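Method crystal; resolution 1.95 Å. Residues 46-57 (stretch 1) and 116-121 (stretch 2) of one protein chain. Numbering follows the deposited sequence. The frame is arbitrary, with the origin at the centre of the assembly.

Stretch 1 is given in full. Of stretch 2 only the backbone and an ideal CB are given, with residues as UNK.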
# COMPACT_ATOMS: atom_id res chain seq x y z
N LEU A 46 -5.39 28.82 6.54
CA LEU A 46 -5.69 27.58 7.24
C LEU A 46 -4.41 27.21 7.98
O LEU A 46 -3.33 27.19 7.39
CB LEU A 46 -6.09 26.49 6.25
CG LEU A 46 -7.21 26.80 5.24
CD1 LEU A 46 -6.65 27.41 3.98
CD2 LEU A 46 -8.02 25.54 4.88
N LYS A 47 -4.51 26.97 9.29
CA LYS A 47 -3.30 26.59 10.02
C LYS A 47 -3.52 25.49 11.04
O LYS A 47 -4.57 25.42 11.69
CB LYS A 47 -2.60 27.80 10.64
CG LYS A 47 -3.32 28.44 11.80
CD LYS A 47 -2.39 29.46 12.45
CE LYS A 47 -3.08 30.25 13.56
NZ LYS A 47 -3.99 31.31 13.03
N ALA A 48 -2.52 24.62 11.16
CA ALA A 48 -2.52 23.53 12.13
C ALA A 48 -1.14 23.50 12.78
O ALA A 48 -0.13 23.34 12.09
CB ALA A 48 -2.81 22.22 11.44
N SER A 49 -1.10 23.67 14.09
CA SER A 49 0.17 23.75 14.80
C SER A 49 0.05 23.34 16.26
O SER A 49 -1.05 23.33 16.82
CB SER A 49 0.73 25.18 14.73
OG SER A 49 0.01 26.06 15.57
N ASP A 50 1.18 22.99 16.86
CA ASP A 50 1.27 22.86 18.30
C ASP A 50 2.55 23.53 18.75
O ASP A 50 3.15 24.28 17.99
CB ASP A 50 1.20 21.39 18.75
CG ASP A 50 2.22 20.50 18.05
OD1 ASP A 50 3.40 20.90 17.94
OD2 ASP A 50 1.84 19.38 17.62
N SER A 51 2.99 23.24 19.97
CA SER A 51 4.23 23.82 20.49
C SER A 51 5.46 23.40 19.68
O SER A 51 6.45 24.13 19.62
CB SER A 51 4.42 23.42 21.96
OG SER A 51 4.51 22.00 22.08
N ASP A 52 5.39 22.23 19.04
CA ASP A 52 6.57 21.62 18.44
C ASP A 52 6.73 21.87 16.93
O ASP A 52 7.85 21.93 16.41
CB ASP A 52 6.55 20.11 18.69
CG ASP A 52 6.50 19.76 20.17
OD1 ASP A 52 6.02 20.58 20.98
OD2 ASP A 52 6.95 18.64 20.52
N ILE A 53 5.61 22.00 16.23
CA ILE A 53 5.64 22.06 14.77
C ILE A 53 4.32 22.62 14.25
O ILE A 53 3.30 22.55 14.95
CB ILE A 53 5.88 20.65 14.18
CG1 ILE A 53 6.20 20.71 12.70
CG2 ILE A 53 4.67 19.74 14.41
CD1 ILE A 53 6.72 19.40 12.15
N GLY A 54 4.33 23.16 13.04
CA GLY A 54 3.12 23.74 12.49
C GLY A 54 3.22 24.22 11.06
O GLY A 54 4.32 24.47 10.55
N LEU A 55 2.07 24.34 10.42
CA LEU A 55 1.97 24.78 9.04
C LEU A 55 0.86 25.82 8.95
O LEU A 55 -0.24 25.61 9.47
CB LEU A 55 1.64 23.61 8.13
CG LEU A 55 1.40 24.00 6.67
CD1 LEU A 55 2.68 24.60 6.06
CD2 LEU A 55 0.91 22.80 5.86
N LYS A 56 1.16 26.94 8.29
CA LYS A 56 0.14 27.94 7.98
C LYS A 56 0.13 28.15 6.46
O LYS A 56 1.17 28.43 5.86
CB LYS A 56 0.44 29.25 8.71
CG LYS A 56 -0.45 30.42 8.33
CD LYS A 56 -0.03 31.66 9.13
CE LYS A 56 -0.99 32.83 8.93
NZ LYS A 56 -0.67 33.96 9.86
N SER A 57 -1.03 27.98 5.85
CA SER A 57 -1.16 28.09 4.40
C SER A 57 -2.29 29.05 4.07
O SER A 57 -3.10 29.39 4.94
CB SER A 57 -1.48 26.73 3.79
OG SER A 57 -0.52 25.75 4.15
N UNK A 116 -8.39 29.15 22.12
CA UNK A 116 -7.61 28.05 22.68
C UNK A 116 -6.54 27.61 21.68
O UNK A 116 -5.60 26.91 22.04
CB UNK A 116 -8.52 26.87 23.05
N UNK A 117 -6.69 28.02 20.42
CA UNK A 117 -5.77 27.59 19.38
C UNK A 117 -4.40 28.22 19.64
O UNK A 117 -4.30 29.41 19.98
CB UNK A 117 -6.30 27.97 17.99
N UNK A 118 -3.33 27.42 19.53
CA UNK A 118 -1.98 27.87 19.89
C UNK A 118 -1.52 29.02 19.01
O UNK A 118 -1.85 29.05 17.83
CB UNK A 118 -0.99 26.71 19.79
N UNK A 119 -0.76 29.95 19.58
CA UNK A 119 -0.22 31.06 18.81
C UNK A 119 0.77 30.52 17.78
O UNK A 119 1.65 29.71 18.11
CB UNK A 119 0.45 32.09 19.73
N UNK A 120 0.63 30.93 16.53
CA UNK A 120 1.60 30.59 15.50
C UNK A 120 2.79 31.53 15.67
O UNK A 120 2.64 32.75 15.59
CB UNK A 120 1.00 30.70 14.10
N UNK A 121 3.98 30.97 15.89
CA UNK A 121 5.16 31.76 16.29
C UNK A 121 5.76 32.60 15.16
O UNK A 121 5.71 32.22 13.99
CB UNK A 121 6.24 30.82 16.84

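Stretch 1 is a β-hairpin whose strands, 46-49 and 53-57, are joined by backbone hydrogen bonds such as Ala48 N to Leu55 O (3.0 Å). The turn is tied down by Asp50, whose OD1 accepts from Asp52 N (2.6 Å) and Ile53 N (3.0 Å). Stretch 2 has no regular helix or strand and lies across the sheet surface that carries Lys47, Ser49, Gly54 and Lys56.

Position 116 is far from the hairpin; its ideal CB has nothing of stretch 1 within 5.5 Å. Nothing visible restricts the side chain, and polar or charged residues would do as well as small ones. The residue is Glu116, which makes no contact with stretch 1.

At position 117 the CA-to-CB bond points toward the hairpin, but the ideal CB again has no neighbour within 5.5 Å. A short side chain would therefore fall short, while a long or broad one could reach the backbone of the first strand around Lys47 and Ala48; leucine, methionine, an aromatic or a long polar chain are all plausible. With phi/psi of -68/135° the backbone is extended and sets no special demand. The residue is Phe117. Its chi1 of -151° (t) carries the ring to the strand, where CZ comes within 3.2 Å of Lys47 O and 4.1 Å of Ala48 CA, the latter at the ring edge. CE1 also packs 4.0 Å from Lys47 CG, the aliphatic start of that side chain.

Position 118 points toward the end of the first strand, with its ideal CB 4.4 Å from Ser49 OG and 4.7 Å from Asp50 CA. With Ser49 OG and Asp50 CA already this near the CB, a compact residue such as alanine, valine, threonine or proline would suit, and a phi of -63° is compatible with proline. The residue is Pro118, whose CG rests 3.6 Å from Ser49 O, a contact of packing without a hydrogen bond.

At position 119 the CA-to-CB bond points away from stretch 1 and the ideal CB finds no neighbour there, so many residues, polar ones included, would be acceptable. Glu119 occupies it. Its backbone matters more than its side chain here: a water donates to Glu119 O (3.1 Å) and to Asp50 O (2.8 Å), and is also hydrogen-bonded to Ser49 OG (2.8 Å), linking the two stretches.

At position 120 the CA-to-CB bond points toward the sheet, and its ideal CB lies closer to stretch 1 than that of any other position in stretch 2. This CB is 4.0 Å from Lys47 CD and 5.2 Å from Lys56 CD, and Gly54, lacking a side chain, leaves the surface low. A large apolar or aromatic side chain would fit among the lysine methylenes; an acidic one could instead seek their amines. The residue is Phe120, which has 120 Å² covered by the hairpin. Lys56 CB lies over one ring face, 3.5 Å from CE1, in a CH-π contact, while Lys47 CD approaches CD1 at 3.7 Å. CE1 also reaches Leu55 C at 3.7 Å.

Position 121 has left the hairpin, and its phi of -73° would admit proline among many others. Pro121 makes no contact with stretch 1.

Stretch 2 116-121: EFPEFP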
# COMPACT_ATOMS: atom_id res chain seq x y z
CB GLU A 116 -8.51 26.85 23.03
CG GLU A 116 -7.87 25.83 24.00
CD GLU A 116 -8.55 24.45 23.98
OE1 GLU A 116 -9.73 24.36 23.56
OE2 GLU A 116 -7.90 23.46 24.39
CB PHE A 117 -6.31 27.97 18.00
CG PHE A 117 -5.87 27.06 16.90
CD1 PHE A 117 -4.71 27.32 16.20
CD2 PHE A 117 -6.64 25.95 16.56
CE1 PHE A 117 -4.29 26.48 15.18
CE2 PHE A 117 -6.24 25.10 15.54
CZ PHE A 117 -5.06 25.36 14.85
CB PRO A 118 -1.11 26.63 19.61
CG PRO A 118 -2.07 25.46 19.59
CD PRO A 118 -3.35 26.02 19.05
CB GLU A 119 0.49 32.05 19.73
CG GLU A 119 0.14 33.51 19.45
CD GLU A 119 1.20 34.48 19.97
OE1 GLU A 119 2.14 34.04 20.68
OE2 GLU A 119 1.09 35.69 19.67
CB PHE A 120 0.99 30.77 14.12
CG PHE A 120 1.71 30.02 13.04
CD1 PHE A 120 1.25 28.79 12.60
CD2 PHE A 120 2.86 30.54 12.47
CE1 PHE A 120 1.91 28.09 11.61
CE2 PHE A 120 3.54 29.86 11.47
CZ PHE A 120 3.06 28.62 11.04
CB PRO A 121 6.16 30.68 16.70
CG PRO A 121 5.79 29.49 15.83
CD PRO A 121 4.29 29.54 15.76
O HOH W 1 1.87 26.70 17.60
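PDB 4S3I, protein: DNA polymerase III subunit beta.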